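Local coordinates for protein beta-2-microglobulin (Danio rerio, PDB 4M9O) that serves as the light-chain component of the class I major histocompatibility complex, which presents peptide antigens to the immune system, at residues L25-S30 against C82-M87. Numbering follows the deposited sequence.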
ATOM      1  N   LEU A  25       1.869   0.947   8.806  1.00 17.49           N
ATOM      2  CA  LEU A  25       1.314   0.194   7.711  1.00 17.45           C
ATOM      3  C   LEU A  25       1.863   0.745   6.391  1.00 18.27           C
ATOM      4  O   LEU A  25       1.871   1.915   6.176  1.00 17.75           O
ATOM      5  CB  LEU A  25      -0.216   0.148   7.752  1.00 18.79           C
ATOM      6  CG  LEU A  25      -0.946  -0.723   6.719  1.00 19.23           C
ATOM      7  CD1 LEU A  25      -0.698  -2.146   6.848  1.00 17.82           C
ATOM      8  CD2 LEU A  25      -2.424  -0.462   6.586  1.00 23.22           C
ATOM      9  N   ILE A  26       2.359  -0.134   5.553  1.00 18.58           N
ATOM     10  CA  ILE A  26       3.019   0.214   4.300  1.00 17.34           C
ATOM     11  C   ILE A  26       2.493  -0.492   3.061  1.00 19.15           C
ATOM     12  O   ILE A  26       2.311  -1.654   3.083  1.00 19.02           O
ATOM     13  CB  ILE A  26       4.532  -0.044   4.401  1.00 16.94           C
ATOM     14  CG1 ILE A  26       5.104   0.563   5.664  1.00 17.53           C
ATOM     15  CG2 ILE A  26       5.244   0.425   3.194  1.00 15.96           C
ATOM     16  CD1 ILE A  26       6.280  -0.106   6.205  1.00 21.44           C
ATOM     17  N   CYS A  27       2.266   0.238   1.986  1.00 18.46           N
ATOM     18  CA  CYS A  27       1.912  -0.315   0.698  1.00 19.16           C
ATOM     19  C   CYS A  27       2.920   0.126  -0.323  1.00 18.68           C
ATOM     20  O   CYS A  27       3.041   1.253  -0.580  1.00 19.29           O
ATOM     21  CB  CYS A  27       0.535   0.127   0.243  1.00 20.13           C
ATOM     22  SG  CYS A  27      -0.099  -0.574  -1.281  1.00 26.79           S
ATOM     23  N   TYR A  28       3.617  -0.805  -0.904  1.00 17.66           N
ATOM     24  CA  TYR A  28       4.667  -0.549  -1.857  1.00 17.11           C
ATOM     25  C   TYR A  28       4.281  -1.047  -3.221  1.00 17.11           C
ATOM     26  O   TYR A  28       3.914  -2.169  -3.386  1.00 17.23           O
ATOM     27  CB  TYR A  28       5.954  -1.184  -1.405  1.00 15.94           C
ATOM     28  CG  TYR A  28       7.108  -1.081  -2.349  1.00 17.81           C
ATOM     29  CD1 TYR A  28       7.829   0.063  -2.449  1.00 17.24           C
ATOM     30  CD2 TYR A  28       7.522  -2.167  -3.085  1.00 17.28           C
ATOM     31  CE1 TYR A  28       8.884   0.140  -3.265  1.00 19.35           C
ATOM     32  CE2 TYR A  28       8.571  -2.090  -3.910  1.00 15.12           C
ATOM     33  CZ  TYR A  28       9.254  -0.934  -3.994  1.00 17.25           C
ATOM     34  OH  TYR A  28      10.292  -0.803  -4.783  1.00 17.12           O
ATOM     35  N   VAL A  29       4.356  -0.155  -4.188  1.00 15.90           N
ATOM     36  CA  VAL A  29       3.959  -0.422  -5.533  1.00 15.68           C
ATOM     37  C   VAL A  29       5.085  -0.182  -6.528  1.00 16.20           C
ATOM     38  O   VAL A  29       5.739   0.799  -6.507  1.00 13.21           O
ATOM     39  CB  VAL A  29       2.743   0.354  -5.935  1.00 17.77           C
ATOM     40  CG1 VAL A  29       2.339  -0.043  -7.273  1.00 20.82           C
ATOM     41  CG2 VAL A  29       1.637   0.155  -4.998  1.00 17.75           C
ATOM     42  N   SER A  30       5.292  -1.151  -7.383  1.00 15.87           N
ATOM     43  CA  SER A  30       6.441  -1.166  -8.208  1.00 17.25           C
ATOM     44  C   SER A  30       6.269  -1.803  -9.569  1.00 16.17           C
ATOM     45  O   SER A  30       5.424  -2.569  -9.754  1.00 16.17           O
ATOM     46  CB  SER A  30       7.549  -1.882  -7.444  1.00 17.70           C
ATOM     47  OG  SER A  30       8.714  -1.872  -8.167  1.00 27.05           O
ATOM     48  N   CYS A  82      -4.902  -2.111   1.036  1.00 24.13           N
ATOM     49  CA  CYS A  82      -4.298  -1.150   0.143  1.00 23.40           C
ATOM     50  C   CYS A  82      -5.019  -1.243  -1.161  1.00 21.86           C
ATOM     51  O   CYS A  82      -5.177  -2.281  -1.677  1.00 22.07           O
ATOM     52  CB  CYS A  82      -2.816  -1.418  -0.066  1.00 22.67           C
ATOM     53  SG  CYS A  82      -1.987  -0.403  -1.201  1.00 30.42           S
ATOM     54  N   SER A  83      -5.466  -0.128  -1.669  1.00 21.02           N
ATOM     55  CA  SER A  83      -6.198  -0.086  -2.903  1.00 19.98           C
ATOM     56  C   SER A  83      -5.365   0.566  -3.996  1.00 19.66           C
ATOM     57  O   SER A  83      -4.933   1.640  -3.824  1.00 19.87           O
ATOM     58  CB  SER A  83      -7.477   0.667  -2.680  1.00 20.32           C
ATOM     59  OG  SER A  83      -8.358   0.622  -3.740  1.00 20.36           O
ATOM     60  N   VAL A  84      -5.150  -0.126  -5.099  1.00 18.38           N
ATOM     61  CA  VAL A  84      -4.343   0.364  -6.207  1.00 18.43           C
ATOM     62  C   VAL A  84      -5.071   0.460  -7.560  1.00 18.78           C
ATOM     63  O   VAL A  84      -5.555  -0.496  -8.062  1.00 18.38           O
ATOM     64  CB  VAL A  84      -3.080  -0.488  -6.376  1.00 18.17           C
ATOM     65  CG1 VAL A  84      -2.218   0.021  -7.432  1.00 17.82           C
ATOM     66  CG2 VAL A  84      -2.339  -0.636  -5.113  1.00 18.02           C
ATOM     67  N   ARG A  85      -5.107   1.642  -8.137  1.00 18.75           N
ATOM     68  CA  ARG A  85      -5.663   1.865  -9.440  1.00 19.50           C
ATOM     69  C   ARG A  85      -4.594   2.170 -10.498  1.00 18.48           C
ATOM     70  O   ARG A  85      -3.822   3.064 -10.363  1.00 18.19           O
ATOM     71  CB  ARG A  85      -6.726   2.953  -9.397  1.00 19.59           C
ATOM     72  CG  ARG A  85      -7.441   3.244 -10.693  1.00 24.34           C
ATOM     73  CD  ARG A  85      -8.821   3.749 -10.445  1.00 30.10           C
ATOM     74  NE  ARG A  85      -9.663   3.892 -11.619  1.00 34.68           N
ATOM     75  CZ  ARG A  85     -10.628   3.067 -11.991  1.00 37.52           C
ATOM     76  NH1 ARG A  85     -10.885   1.966 -11.334  1.00 34.31           N
ATOM     77  NH2 ARG A  85     -11.325   3.348 -13.063  1.00 40.31           N
ATOM     78  N   HIS A  86      -4.590   1.336 -11.512  1.00 18.80           N
ATOM     79  CA  HIS A  86      -3.736   1.433 -12.669  1.00 19.23           C
ATOM     80  C   HIS A  86      -4.528   1.050 -13.905  1.00 20.66           C
ATOM     81  O   HIS A  86      -5.210   0.088 -13.885  1.00 21.16           O
ATOM     82  CB  HIS A  86      -2.605   0.448 -12.489  1.00 18.85           C
ATOM     83  CG  HIS A  86      -1.522   0.553 -13.499  1.00 18.10           C
ATOM     84  ND1 HIS A  86      -1.175  -0.485 -14.304  1.00 16.96           N
ATOM     85  CD2 HIS A  86      -0.706   1.566 -13.828  1.00 15.68           C
ATOM     86  CE1 HIS A  86      -0.188  -0.129 -15.081  1.00 17.42           C
ATOM     87  NE2 HIS A  86       0.112   1.117 -14.816  1.00 18.97           N
ATOM     88  N   MET A  87      -4.412   1.807 -14.980  1.00 22.54           N
ATOM     89  CA  MET A  87      -5.058   1.493 -16.244  1.00 23.91           C
ATOM     90  C   MET A  87      -6.562   1.281 -16.113  1.00 24.59           C
ATOM     91  O   MET A  87      -7.096   0.409 -16.692  1.00 23.82           O
ATOM     92  CB  MET A  87      -4.442   0.248 -16.875  1.00 25.53           C
ATOM     93  CG  MET A  87      -3.020   0.365 -17.351  1.00 27.05           C
ATOM     94  SD  MET A  87      -2.898   1.564 -18.552  1.00 39.60           S
ATOM     95  CE  MET A  87      -3.231   0.583 -19.951  1.00 38.67           C
TER
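Cys27 and Cys82 are joined by a disulfide, SG to SG at 1.9 Å, and this covalent bridge is the heart of the contact between strands 25-30 and 82-86. In both cysteines the N-CA-CB-SG torsion is close to fully extended, which reaches each sulfur out from its own sheet toward the other, so that the two meet midway. The bridge closes with a negative twist, chi3 -71°, the sign of a left-handed disulfide. The CA atoms of Cys27 and Cys82 are 6.3 Å apart and those of Val29 and Val84 8.4 Å, consistent with the bridge holding the strands closer at the cysteines.

Two residues further along, Val29 and Val84 repeat the pairing without a covalent bond. They reach toward each other tip to tip, CG2 of Val29 lying 4.1 Å from CG2 of Val84. The same CG2 of Val84 also lies 4.4 Å from SG of Cys27, so this methyl sits against both Val29 and, more loosely, the disulfide. No hydrogen bond links the two segments; the join is covalent and apolar throughout, and all four touching residues are buried.

The surrounding strands frame these side chains. Within its own sheet, strand 25-30 is held to strand 63-72 by backbone hydrogen bonds that tie Cys27 to Lys68 and Val29 to Leu66. From strand 38-43, Leu41 packs on Cys27, and Ile39 on both Val29 and Cys82, while Val11 of strand 8-13 packs on Cys82.

The two strands run in nearly the same direction, 22° apart, but belong to different antiparallel sheets, packed face to face. A disulfide pinning strands B and F across the hydrophobic core is the hallmark of the immunoglobulin beta-sandwich, here in its C1-set form.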